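Local coordinates for glucosamine-6-phosphate deaminase (Bacillus subtilis, PDB 2BKX), which belongs to the glucosamine-6-phosphate isomerase/6-phosphogluconolactonase family of Rossmann-like alpha/beta enzymes and holds fructose-6-phosphate in its pocket, at residues A[137-148]-A[214-225]; A[9-20]-A[191-199]. All coordinates share one frame; numbering follows the deposited sequence.

Interaction 1 (A[137-148]-A[214-225]). With F6R (fructose -6-phosphate), chain C.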
loop_
_atom_site.group_PDB
_atom_site.type_symbol
_atom_site.label_atom_id
_atom_site.label_comp_id
_atom_site.label_asym_id
_atom_site.label_seq_id
_atom_site.Cartn_x
_atom_site.Cartn_y
_atom_site.Cartn_z
ATOM N N GLY A 137 -4.809 -10.676 -6.532
ATOM C CA GLY A 137 -5.025 -10.683 -5.103
ATOM C C GLY A 137 -3.825 -10.384 -4.232
ATOM O O GLY A 137 -3.946 -10.396 -3.013
ATOM N N HIS A 138 -2.681 -10.030 -4.832
ATOM C CA HIS A 138 -1.552 -9.687 -3.985
ATOM C C HIS A 138 -1.848 -8.475 -3.132
ATOM O O HIS A 138 -2.616 -7.603 -3.505
ATOM C CB HIS A 138 -0.218 -9.573 -4.743
ATOM C CG HIS A 138 -0.029 -8.383 -5.634
ATOM N ND1 HIS A 138 0.542 -8.522 -6.871
ATOM C CD2 HIS A 138 -0.247 -7.063 -5.475
ATOM C CE1 HIS A 138 0.657 -7.334 -7.443
ATOM N NE2 HIS A 138 0.194 -6.428 -6.608
ATOM N N ILE A 139 -1.196 -8.425 -1.988
ATOM C CA ILE A 139 -1.149 -7.249 -1.107
ATOM C C ILE A 139 0.323 -6.994 -0.819
ATOM O O ILE A 139 1.098 -7.919 -0.670
ATOM C CB ILE A 139 -2.021 -7.370 0.157
ATOM C CG1 ILE A 139 -1.674 -8.607 0.963
ATOM C CG2 ILE A 139 -3.497 -7.362 -0.237
ATOM C CD1 ILE A 139 -2.364 -8.705 2.341
ATOM N N GLY A 140 0.717 -5.743 -0.791
ATOM C CA GLY A 140 2.121 -5.428 -1.009
ATOM C C GLY A 140 2.581 -6.132 -2.283
ATOM O O GLY A 140 1.838 -6.169 -3.257
ATOM N N PHE A 141 3.763 -6.737 -2.255
ATOM C CA PHE A 141 4.153 -7.667 -3.330
ATOM C C PHE A 141 4.209 -9.108 -2.836
ATOM O O PHE A 141 5.023 -9.943 -3.301
ATOM C CB PHE A 141 5.446 -7.249 -4.019
ATOM C CG PHE A 141 5.315 -6.054 -4.942
ATOM C CD1 PHE A 141 6.338 -5.148 -4.969
ATOM C CD2 PHE A 141 4.234 -5.885 -5.818
ATOM C CE1 PHE A 141 6.324 -4.069 -5.880
ATOM C CE2 PHE A 141 4.205 -4.784 -6.702
ATOM C CZ PHE A 141 5.250 -3.901 -6.732
ATOM N N ASN A 142 3.313 -9.415 -1.900
ATOM C CA ASN A 142 3.092 -10.796 -1.459
ATOM C C ASN A 142 2.223 -11.509 -2.468
ATOM O O ASN A 142 1.012 -11.290 -2.488
ATOM C CB ASN A 142 2.455 -10.820 -0.071
ATOM C CG ASN A 142 3.324 -10.166 0.954
ATOM O OD1 ASN A 142 4.309 -10.766 1.415
ATOM N ND2 ASN A 142 2.958 -8.967 1.360
ATOM N N GLU A 143 2.877 -12.274 -3.357
ATOM C CA GLU A 143 2.186 -12.928 -4.458
ATOM C C GLU A 143 1.515 -14.209 -3.990
ATOM O O GLU A 143 1.818 -14.731 -2.911
ATOM C CB GLU A 143 3.156 -13.231 -5.590
ATOM C CG GLU A 143 3.870 -12.007 -6.177
ATOM C CD GLU A 143 3.087 -11.174 -7.158
ATOM O OE1 GLU A 143 1.844 -11.134 -7.092
ATOM O OE2 GLU A 143 3.699 -10.543 -8.063
ATOM N N PRO A 144 0.607 -14.759 -4.813
ATOM C CA PRO A 144 0.004 -16.038 -4.454
ATOM C C PRO A 144 1.003 -17.089 -4.042
ATOM O O PRO A 144 2.075 -17.228 -4.644
ATOM C CB PRO A 144 -0.736 -16.409 -5.737
ATOM C CG PRO A 144 -1.115 -15.095 -6.329
ATOM C CD PRO A 144 0.049 -14.212 -6.060
ATOM N N GLY A 145 0.658 -17.777 -2.955
ATOM C CA GLY A 145 1.519 -18.761 -2.361
ATOM C C GLY A 145 2.321 -18.289 -1.174
ATOM O O GLY A 145 3.039 -19.084 -0.569
ATOM N N THR A 146 2.231 -16.997 -0.834
ATOM C CA THR A 146 3.000 -16.472 0.261
ATOM C C THR A 146 2.336 -16.878 1.578
ATOM O O THR A 146 1.127 -16.760 1.749
ATOM C CB THR A 146 3.073 -14.926 0.164
ATOM O OG1 THR A 146 3.696 -14.539 -1.065
ATOM C CG2 THR A 146 3.882 -14.292 1.279
ATOM N N SER A 147 3.138 -17.336 2.517
ATOM C CA SER A 147 2.644 -17.605 3.858
ATOM C C SER A 147 2.022 -16.385 4.526
ATOM O O SER A 147 2.562 -15.261 4.443
ATOM C CB SER A 147 3.801 -18.035 4.759
ATOM O OG SER A 147 3.366 -18.244 6.094
ATOM N N PHE A 148 0.909 -16.597 5.237
ATOM C CA PHE A 148 0.319 -15.559 6.048
ATOM C C PHE A 148 1.218 -15.145 7.216
ATOM O O PHE A 148 0.972 -14.121 7.847
ATOM C CB PHE A 148 -1.070 -15.961 6.535
ATOM C CG PHE A 148 -2.126 -16.012 5.456
ATOM C CD1 PHE A 148 -1.877 -15.773 4.116
ATOM C CD2 PHE A 148 -3.419 -16.334 5.821
ATOM C CE1 PHE A 148 -2.897 -15.816 3.193
ATOM C CE2 PHE A 148 -4.436 -16.390 4.862
ATOM C CZ PHE A 148 -4.167 -16.133 3.587
ATOM N N ILE A 214 -10.539 -18.458 2.318
ATOM C CA ILE A 214 -9.288 -17.985 2.911
ATOM C C ILE A 214 -8.175 -18.953 2.515
ATOM O O ILE A 214 -8.177 -20.125 2.909
ATOM C CB ILE A 214 -9.416 -17.847 4.437
ATOM C CG1 ILE A 214 -10.544 -16.898 4.811
ATOM C CG2 ILE A 214 -8.105 -17.377 5.056
ATOM C CD1 ILE A 214 -10.855 -16.885 6.284
ATOM N N SER A 215 -7.208 -18.461 1.728
ATOM C CA SER A 215 -6.098 -19.283 1.320
ATOM C C SER A 215 -4.934 -18.491 0.764
ATOM O O SER A 215 -5.110 -17.369 0.277
ATOM C CB SER A 215 -6.490 -20.344 0.320
ATOM O OG SER A 215 -6.404 -19.934 -0.996
ATOM N N GLU A 216 -3.768 -19.110 0.834
ATOM C CA GLU A 216 -2.550 -18.473 0.344
ATOM C C GLU A 216 -2.566 -18.219 -1.146
ATOM O O GLU A 216 -1.812 -17.373 -1.631
ATOM C CB GLU A 216 -1.306 -19.302 0.663
ATOM C CG GLU A 216 -0.985 -19.446 2.114
ATOM C CD GLU A 216 0.336 -20.193 2.315
ATOM O OE1 GLU A 216 1.184 -20.365 1.366
ATOM O OE2 GLU A 216 0.572 -20.597 3.448
ATOM N N ASP A 217 -3.444 -18.907 -1.894
ATOM C CA ASP A 217 -3.513 -18.678 -3.327
ATOM C C ASP A 217 -4.074 -17.293 -3.654
ATOM O O ASP A 217 -3.888 -16.814 -4.769
ATOM C CB ASP A 217 -4.353 -19.770 -4.026
ATOM C CG ASP A 217 -4.173 -19.779 -5.552
ATOM O OD1 ASP A 217 -3.025 -19.863 -6.044
ATOM O OD2 ASP A 217 -5.195 -19.689 -6.269
ATOM N N PHE A 218 -4.756 -16.656 -2.695
ATOM C CA PHE A 218 -5.311 -15.307 -2.874
ATOM C C PHE A 218 -4.918 -14.446 -1.661
ATOM O O PHE A 218 -5.612 -14.433 -0.628
ATOM C CB PHE A 218 -6.821 -15.379 -3.024
ATOM C CG PHE A 218 -7.428 -14.128 -3.531
ATOM C CD1 PHE A 218 -7.298 -13.768 -4.846
ATOM C CD2 PHE A 218 -8.124 -13.290 -2.659
ATOM C CE1 PHE A 218 -7.844 -12.599 -5.304
ATOM C CE2 PHE A 218 -8.639 -12.100 -3.087
ATOM C CZ PHE A 218 -8.493 -11.737 -4.392
ATOM N N PRO A 219 -3.737 -13.796 -1.724
ATOM C CA PRO A 219 -3.147 -13.163 -0.545
ATOM C C PRO A 219 -4.071 -12.239 0.236
ATOM O O PRO A 219 -4.063 -12.235 1.460
ATOM C CB PRO A 219 -1.912 -12.438 -1.122
ATOM C CG PRO A 219 -1.524 -13.272 -2.304
ATOM C CD PRO A 219 -2.790 -13.798 -2.869
ATOM N N ALA A 220 -4.882 -11.462 -0.473
ATOM C CA ALA A 220 -5.754 -10.497 0.194
ATOM C C ALA A 220 -6.779 -11.194 1.124
ATOM O O ALA A 220 -7.368 -10.559 1.979
ATOM C CB ALA A 220 -6.488 -9.648 -0.814
ATOM N N SER A 221 -7.007 -12.484 0.920
ATOM C CA SER A 221 -7.920 -13.223 1.774
ATOM C C SER A 221 -7.452 -13.302 3.209
ATOM O O SER A 221 -8.265 -13.537 4.105
ATOM C CB SER A 221 -8.175 -14.632 1.220
ATOM O OG SER A 221 -7.108 -15.513 1.425
ATOM N N ALA A 222 -6.158 -13.071 3.460
ATOM C CA ALA A 222 -5.659 -12.956 4.816
ATOM C C ALA A 222 -6.399 -11.874 5.600
ATOM O O ALA A 222 -6.489 -11.895 6.829
ATOM C CB ALA A 222 -4.177 -12.655 4.813
ATOM N N LEU A 223 -6.908 -10.873 4.905
ATOM C CA LEU A 223 -7.592 -9.771 5.570
ATOM C C LEU A 223 -8.891 -10.198 6.251
ATOM O O LEU A 223 -9.398 -9.484 7.116
ATOM C CB LEU A 223 -7.892 -8.678 4.549
ATOM C CG LEU A 223 -6.638 -8.037 3.929
ATOM C CD1 LEU A 223 -7.023 -7.013 2.897
ATOM C CD2 LEU A 223 -5.685 -7.435 4.971
ATOM N N HIS A 224 -9.445 -11.345 5.888
ATOM C CA HIS A 224 -10.603 -11.875 6.609
ATOM C C HIS A 224 -10.239 -12.250 8.055
ATOM O O HIS A 224 -11.148 -12.435 8.885
ATOM C CB HIS A 224 -11.185 -13.091 5.920
ATOM C CG HIS A 224 -11.781 -12.804 4.587
ATOM N ND1 HIS A 224 -12.896 -12.031 4.436
ATOM C CD2 HIS A 224 -11.421 -13.196 3.340
ATOM C CE1 HIS A 224 -13.193 -11.937 3.149
ATOM N NE2 HIS A 224 -12.312 -12.632 2.463
ATOM N N LEU A 225 -8.949 -12.301 8.373
ATOM C CA LEU A 225 -8.516 -12.655 9.706
ATOM C C LEU A 225 -8.226 -11.455 10.579
ATOM O O LEU A 225 -7.790 -11.609 11.720
ATOM C CB LEU A 225 -7.269 -13.538 9.615
ATOM C CG LEU A 225 -7.525 -14.828 8.809
ATOM C CD1 LEU A 225 -6.229 -15.629 8.690
ATOM C CD2 LEU A 225 -8.613 -15.654 9.410
HETATM C C1 F6R C . 1.369 -0.762 -3.398
HETATM C C2 F6R C . 1.451 -2.272 -3.500
HETATM C C3 F6R C . 0.757 -3.133 -4.565
HETATM C C4 F6R C . -0.361 -2.395 -5.327
HETATM C C5 F6R C . -1.068 -3.259 -6.359
HETATM C C6 F6R C . -2.126 -2.470 -7.122
HETATM O O1 F6R C . 2.420 -0.218 -2.577
HETATM O O2 F6R C . 2.082 -2.836 -2.633
HETATM O O3 F6R C . 0.131 -4.227 -3.918
HETATM O O4 F6R C . -1.313 -1.926 -4.377
HETATM O O5 F6R C . -0.150 -3.861 -7.264
HETATM O O6 F6R C . -1.467 -1.463 -7.905
HETATM P P F6R C . -2.344 -0.336 -8.616
HETATM O O1P F6R C . -2.894 0.536 -7.520
HETATM O O2P F6R C . -3.450 -1.062 -9.334
HETATM O O3P F6R C . -1.425 0.415 -9.523
HETATM O O HOH W 1 -0.754 -15.447 0.209
HETATM O O HOH W 2 -0.236 -19.197 5.596
#

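Interaction 2 (A[9-20]-A[191-199])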
loop_
_atom_site.group_PDB
_atom_site.type_symbol
_atom_site.label_atom_id
_atom_site.label_comp_id
_atom_site.label_asym_id
_atom_site.label_seq_id
_atom_site.Cartn_x
_atom_site.Cartn_y
_atom_site.Cartn_z
ATOM N N TYR A 9 -14.245 6.945 -8.394
ATOM C CA TYR A 9 -12.871 7.016 -7.888
ATOM C C TYR A 9 -12.669 8.260 -7.004
ATOM O O TYR A 9 -11.947 8.229 -6.011
ATOM C CB TYR A 9 -11.893 7.027 -9.063
ATOM C CG TYR A 9 -10.446 7.072 -8.653
ATOM C CD1 TYR A 9 -9.840 5.979 -8.103
ATOM C CD2 TYR A 9 -9.702 8.222 -8.785
ATOM C CE1 TYR A 9 -8.506 6.017 -7.712
ATOM C CE2 TYR A 9 -8.397 8.295 -8.396
ATOM C CZ TYR A 9 -7.777 7.177 -7.884
ATOM O OH TYR A 9 -6.454 7.231 -7.492
ATOM N N GLU A 10 -13.283 9.374 -7.385
ATOM C CA GLU A 10 -13.107 10.607 -6.652
ATOM C C GLU A 10 -13.733 10.480 -5.250
ATOM O O GLU A 10 -13.180 10.937 -4.257
ATOM C CB GLU A 10 -13.748 11.759 -7.427
ATOM C CG GLU A 10 -13.043 12.185 -8.674
ATOM C CD GLU A 10 -13.214 11.285 -9.865
ATOM O OE1 GLU A 10 -14.071 10.366 -9.861
ATOM O OE2 GLU A 10 -12.493 11.548 -10.851
ATOM N N GLU A 11 -14.864 9.812 -5.161
ATOM C CA GLU A 11 -15.498 9.578 -3.854
ATOM C C GLU A 11 -14.663 8.602 -3.013
ATOM O O GLU A 11 -14.452 8.819 -1.812
ATOM C CB GLU A 11 -16.941 9.058 -3.969
ATOM C CG GLU A 11 -17.594 8.980 -2.609
ATOM C CD GLU A 11 -18.953 8.343 -2.553
ATOM O OE1 GLU A 11 -19.692 8.701 -1.592
ATOM O OE2 GLU A 11 -19.266 7.464 -3.391
ATOM N N LEU A 12 -14.149 7.542 -3.623
ATOM C CA LEU A 12 -13.249 6.619 -2.929
ATOM C C LEU A 12 -12.068 7.365 -2.344
ATOM O O LEU A 12 -11.692 7.177 -1.188
ATOM C CB LEU A 12 -12.806 5.525 -3.901
ATOM C CG LEU A 12 -11.708 4.546 -3.445
ATOM C CD1 LEU A 12 -11.893 3.207 -4.187
ATOM C CD2 LEU A 12 -10.305 5.052 -3.613
ATOM N N SER A 13 -11.504 8.262 -3.147
ATOM C CA SER A 13 -10.357 9.024 -2.719
ATOM C C SER A 13 -10.680 10.008 -1.595
ATOM O O SER A 13 -9.851 10.196 -0.684
ATOM C CB SER A 13 -9.803 9.781 -3.929
ATOM O OG SER A 13 -9.323 8.876 -4.938
ATOM N N GLN A 14 -11.857 10.641 -1.658
ATOM C CA GLN A 14 -12.291 11.519 -0.582
ATOM C C GLN A 14 -12.411 10.769 0.737
ATOM O O GLN A 14 -11.950 11.241 1.791
ATOM C CB GLN A 14 -13.633 12.180 -0.958
ATOM C CG GLN A 14 -14.257 13.063 0.144
ATOM C CD GLN A 14 -15.795 13.202 0.092
ATOM O OE1 GLN A 14 -16.346 14.256 0.474
ATOM N NE2 GLN A 14 -16.486 12.149 -0.324
ATOM N N ILE A 15 -13.102 9.651 0.698
ATOM C CA ILE A 15 -13.346 8.853 1.897
ATOM C C ILE A 15 -12.031 8.321 2.461
ATOM O O ILE A 15 -11.790 8.392 3.661
ATOM C CB ILE A 15 -14.336 7.698 1.600
ATOM C CG1 ILE A 15 -15.681 8.284 1.210
ATOM C CG2 ILE A 15 -14.450 6.780 2.814
ATOM C CD1 ILE A 15 -16.703 7.296 0.705
ATOM N N ALA A 16 -11.142 7.857 1.588
ATOM C CA ALA A 16 -9.843 7.347 2.038
ATOM C C ALA A 16 -9.024 8.436 2.691
ATOM O O ALA A 16 -8.357 8.211 3.699
ATOM C CB ALA A 16 -9.101 6.732 0.840
ATOM N N ALA A 17 -9.005 9.615 2.083
ATOM C CA ALA A 17 -8.257 10.714 2.659
ATOM C C ALA A 17 -8.823 11.104 4.017
ATOM O O ALA A 17 -8.070 11.390 4.950
ATOM C CB ALA A 17 -8.232 11.876 1.710
ATOM N N ARG A 18 -10.138 11.078 4.129
ATOM C CA ARG A 18 -10.769 11.425 5.407
ATOM C C ARG A 18 -10.407 10.429 6.513
ATOM O O ARG A 18 -10.075 10.821 7.657
ATOM C CB ARG A 18 -12.283 11.546 5.212
ATOM C CG ARG A 18 -13.072 11.845 6.488
ATOM C CD ARG A 18 -12.662 13.144 7.134
ATOM N NE ARG A 18 -12.929 14.251 6.231
ATOM C CZ ARG A 18 -12.431 15.466 6.349
ATOM N NH1 ARG A 18 -11.583 15.748 7.320
ATOM N NH2 ARG A 18 -12.762 16.388 5.456
ATOM N N ILE A 19 -10.446 9.133 6.197
ATOM C CA ILE A 19 -10.090 8.096 7.169
ATOM C C ILE A 19 -8.627 8.235 7.596
ATOM O O ILE A 19 -8.292 8.139 8.799
ATOM C CB ILE A 19 -10.340 6.694 6.629
ATOM C CG1 ILE A 19 -11.855 6.436 6.468
ATOM C CG2 ILE A 19 -9.676 5.635 7.495
ATOM C CD1 ILE A 19 -12.227 5.237 5.617
ATOM N N THR A 20 -7.753 8.527 6.629
ATOM C CA THR A 20 -6.343 8.708 6.941
ATOM C C THR A 20 -6.160 9.969 7.814
ATOM O O THR A 20 -5.405 9.978 8.772
ATOM C CB THR A 20 -5.513 8.788 5.646
ATOM O OG1 THR A 20 -5.790 7.630 4.858
ATOM C CG2 THR A 20 -4.034 8.817 5.927
ATOM N N LYS A 191 -2.975 -1.781 13.297
ATOM C CA LYS A 191 -4.193 -1.627 14.083
ATOM C C LYS A 191 -5.446 -1.568 13.178
ATOM O O LYS A 191 -6.522 -1.966 13.579
ATOM C CB LYS A 191 -4.101 -0.348 14.921
ATOM C CG LYS A 191 -3.228 -0.441 16.157
ATOM C CD LYS A 191 -3.332 0.878 16.997
ATOM C CE LYS A 191 -3.147 0.676 18.514
ATOM N NZ LYS A 191 -2.958 2.025 19.227
ATOM N N ARG A 192 -5.300 -1.038 11.981
ATOM C CA ARG A 192 -6.430 -0.744 11.112
ATOM C C ARG A 192 -5.967 -0.848 9.671
ATOM O O ARG A 192 -4.910 -0.304 9.346
ATOM C CB ARG A 192 -6.952 0.676 11.354
ATOM C CG ARG A 192 -8.189 1.003 10.623
ATOM C CD ARG A 192 -8.715 2.375 10.928
ATOM N NE ARG A 192 -9.971 2.562 10.196
ATOM C CZ ARG A 192 -10.721 3.645 10.265
ATOM N NH1 ARG A 192 -10.346 4.672 10.992
ATOM N NH2 ARG A 192 -11.847 3.689 9.579
ATOM N N ILE A 193 -6.759 -1.522 8.835
ATOM C CA ILE A 193 -6.416 -1.671 7.430
ATOM C C ILE A 193 -7.437 -0.950 6.565
ATOM O O ILE A 193 -8.631 -1.040 6.828
ATOM C CB ILE A 193 -6.271 -3.161 7.048
ATOM C CG1 ILE A 193 -4.982 -3.723 7.771
ATOM C CG2 ILE A 193 -6.128 -3.360 5.531
ATOM C CD1 ILE A 193 -4.782 -5.146 7.744
ATOM N N LEU A 194 -6.947 -0.235 5.558
ATOM C CA LEU A 194 -7.790 0.462 4.589
ATOM C C LEU A 194 -7.352 -0.013 3.195
ATOM O O LEU A 194 -6.273 0.355 2.736
ATOM C CB LEU A 194 -7.629 1.982 4.746
ATOM C CG LEU A 194 -8.378 2.823 3.719
ATOM C CD1 LEU A 194 -9.852 2.502 3.721
ATOM C CD2 LEU A 194 -8.106 4.335 3.937
ATOM N N LEU A 195 -8.181 -0.867 2.591
ATOM C CA LEU A 195 -7.925 -1.460 1.283
ATOM C C LEU A 195 -8.738 -0.692 0.246
ATOM O O LEU A 195 -9.955 -0.580 0.349
ATOM C CB LEU A 195 -8.259 -2.956 1.285
ATOM C CG LEU A 195 -8.228 -3.663 -0.060
ATOM C CD1 LEU A 195 -6.862 -3.629 -0.690
ATOM C CD2 LEU A 195 -8.695 -5.086 0.119
ATOM N N LEU A 196 -8.039 -0.177 -0.768
ATOM C CA LEU A 196 -8.634 0.626 -1.824
ATOM C C LEU A 196 -8.623 -0.181 -3.130
ATOM O O LEU A 196 -7.606 -0.717 -3.519
ATOM C CB LEU A 196 -7.806 1.893 -2.047
ATOM C CG LEU A 196 -7.534 2.731 -0.808
ATOM C CD1 LEU A 196 -6.683 3.957 -1.127
ATOM C CD2 LEU A 196 -8.834 3.117 -0.129
ATOM N N ILE A 197 -9.754 -0.184 -3.824
ATOM C CA ILE A 197 -9.905 -0.969 -5.043
ATOM C C ILE A 197 -10.706 -0.181 -6.058
ATOM O O ILE A 197 -11.880 0.152 -5.813
ATOM C CB ILE A 197 -10.563 -2.331 -4.811
ATOM C CG1 ILE A 197 -9.965 -3.059 -3.610
ATOM C CG2 ILE A 197 -10.344 -3.186 -6.080
ATOM C CD1 ILE A 197 -10.602 -4.400 -3.280
ATOM N N SER A 198 -10.096 0.027 -7.226
ATOM C CA SER A 198 -10.702 0.843 -8.272
ATOM C C SER A 198 -10.491 0.242 -9.663
ATOM O O SER A 198 -9.410 -0.192 -10.004
ATOM C CB SER A 198 -10.092 2.273 -8.260
ATOM O OG SER A 198 -10.573 3.045 -9.342
ATOM N N GLY A 199 -11.558 0.263 -10.450
ATOM C CA GLY A 199 -11.448 -0.046 -11.858
ATOM C C GLY A 199 -11.741 -1.481 -12.228
ATOM O O GLY A 199 -11.602 -2.399 -11.425
#

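Interaction 1 (A[137-148]-A[214-225])
F148 and A222 make the aromatic part of this contact: A222 CB sits 3.6 Å from the centroid of the F148 ring and 7° off its normal, a CH-pi contact over the middle of one face. CG of F148 lies anti to the carbonyl carbon (chi1 -70°), and from there the ring reaches the 3-10 segment 219-225; at its edge it meets I214 CG2 and S221 OG. Packing continues at P219, whose CG touches N142 O at 3.2 Å, a buried carbonyl without a hydrogen-bonding partner in the model, and at I139, whose CG2 branch meets A220 CB. G137 CA lies over one face of the F218 ring, 3.4 Å from CE1.

These are two loops of the Rossmann-like fold, one following strand 128-131 and the other preceding strand 229-234, and the first carries part of the ligand pocket. H138 NE2 is hydrogen-bonded to O5 of fructose-6-phosphate, in the plane of the ring, and ND1 donates to E143 OE1 at 2.9 Å, which should limit rotation of the imidazole. E143 OE2 is held in turn by T161 and N158. G140 O accepts from O3 of the ligand.

Backbone bonds join the loops at two places. A220 N donates to G137 O along a clearly bent path, whereas G145 N reaches E216 O at 2.8 Å, nearly straight at 174° although the donor stands above the carbonyl plane. G145 belongs to the type II turn 143-146, where T146 OG1 donates to E143 O. One water bridges T146 O and E216 O; another links F148 N to E216 OE2.

Interaction 2 (A[9-20]-A[191-199])
Helix 9-20 runs along strand 193-197, nearly antiparallel to it: the axes of these segments make an angle of 167° and come within 9.8 Å. The CA pairing follows from this, with Y9 beside S198, L12 beside L196 and A16 beside L194. Helix 9-26 follows strand 2-6, which is parallel to 229-234, itself parallel to 193-197; a helix packed against such strands is the usual alpha/beta layering of a Rossmann-like domain.

In segment 191-199 every second residue, R192, L194, L196 and S198, directs its CB at the helix, L194 and L196 from the strand itself. A16 CB rests on the neighbouring methyls of two leucines, 3.8 Å from L196 CD2 and 4.0 Å from L194 CD2. L12 uses both branches: CD1 lies 3.5 Å from the backbone I197 O, and CD2 faces L196 CD2. At the far end the methyl I19 CG2 sits over one face of the R192 guanidinium, offset toward its rim and 3.6 Å from CZ. That position is reached by a fully extended arginine, whose CG is anti to the backbone N (chi1 -174°), and I19 CD1 turns to L194 CD1.

At the other end the Y9 ring approaches S198 obliquely, CD1 being 3.3 Å from OG. S198 OG is hydrogen-bonded to D234 OD2, and Y9 OH to T39 O and G42 N.

With no hydrogen bond between helix and strand, the pairing must be set by how the side chains fit, while the hydroxyls at its Y9-S198 end are satisfied by other parts of the fold.

In the fold
Interaction 2 is the buried contact, its centre about 11 Å from the centre of the chain, and joins a helix to a strand of the central sheet; interaction 1, about 14 Å out and only partly buried, joins two loops through backbone hydrogen bonds, waters and an aromatic face, whereas interaction 2 relies on side-chain packing. Their centres are about 20 Å apart, yet they meet on the other side of strand 193-197 from helix 9-20, where L223 CD2 lies 3.7 Å from I193 CD1 and L223 CD1 packs on L195 CD2. Interaction 1 holds ligand-pocket residues directly; in interaction 2 the S198 side chain is about 7 Å from fructose-6-phosphate between nearest atoms.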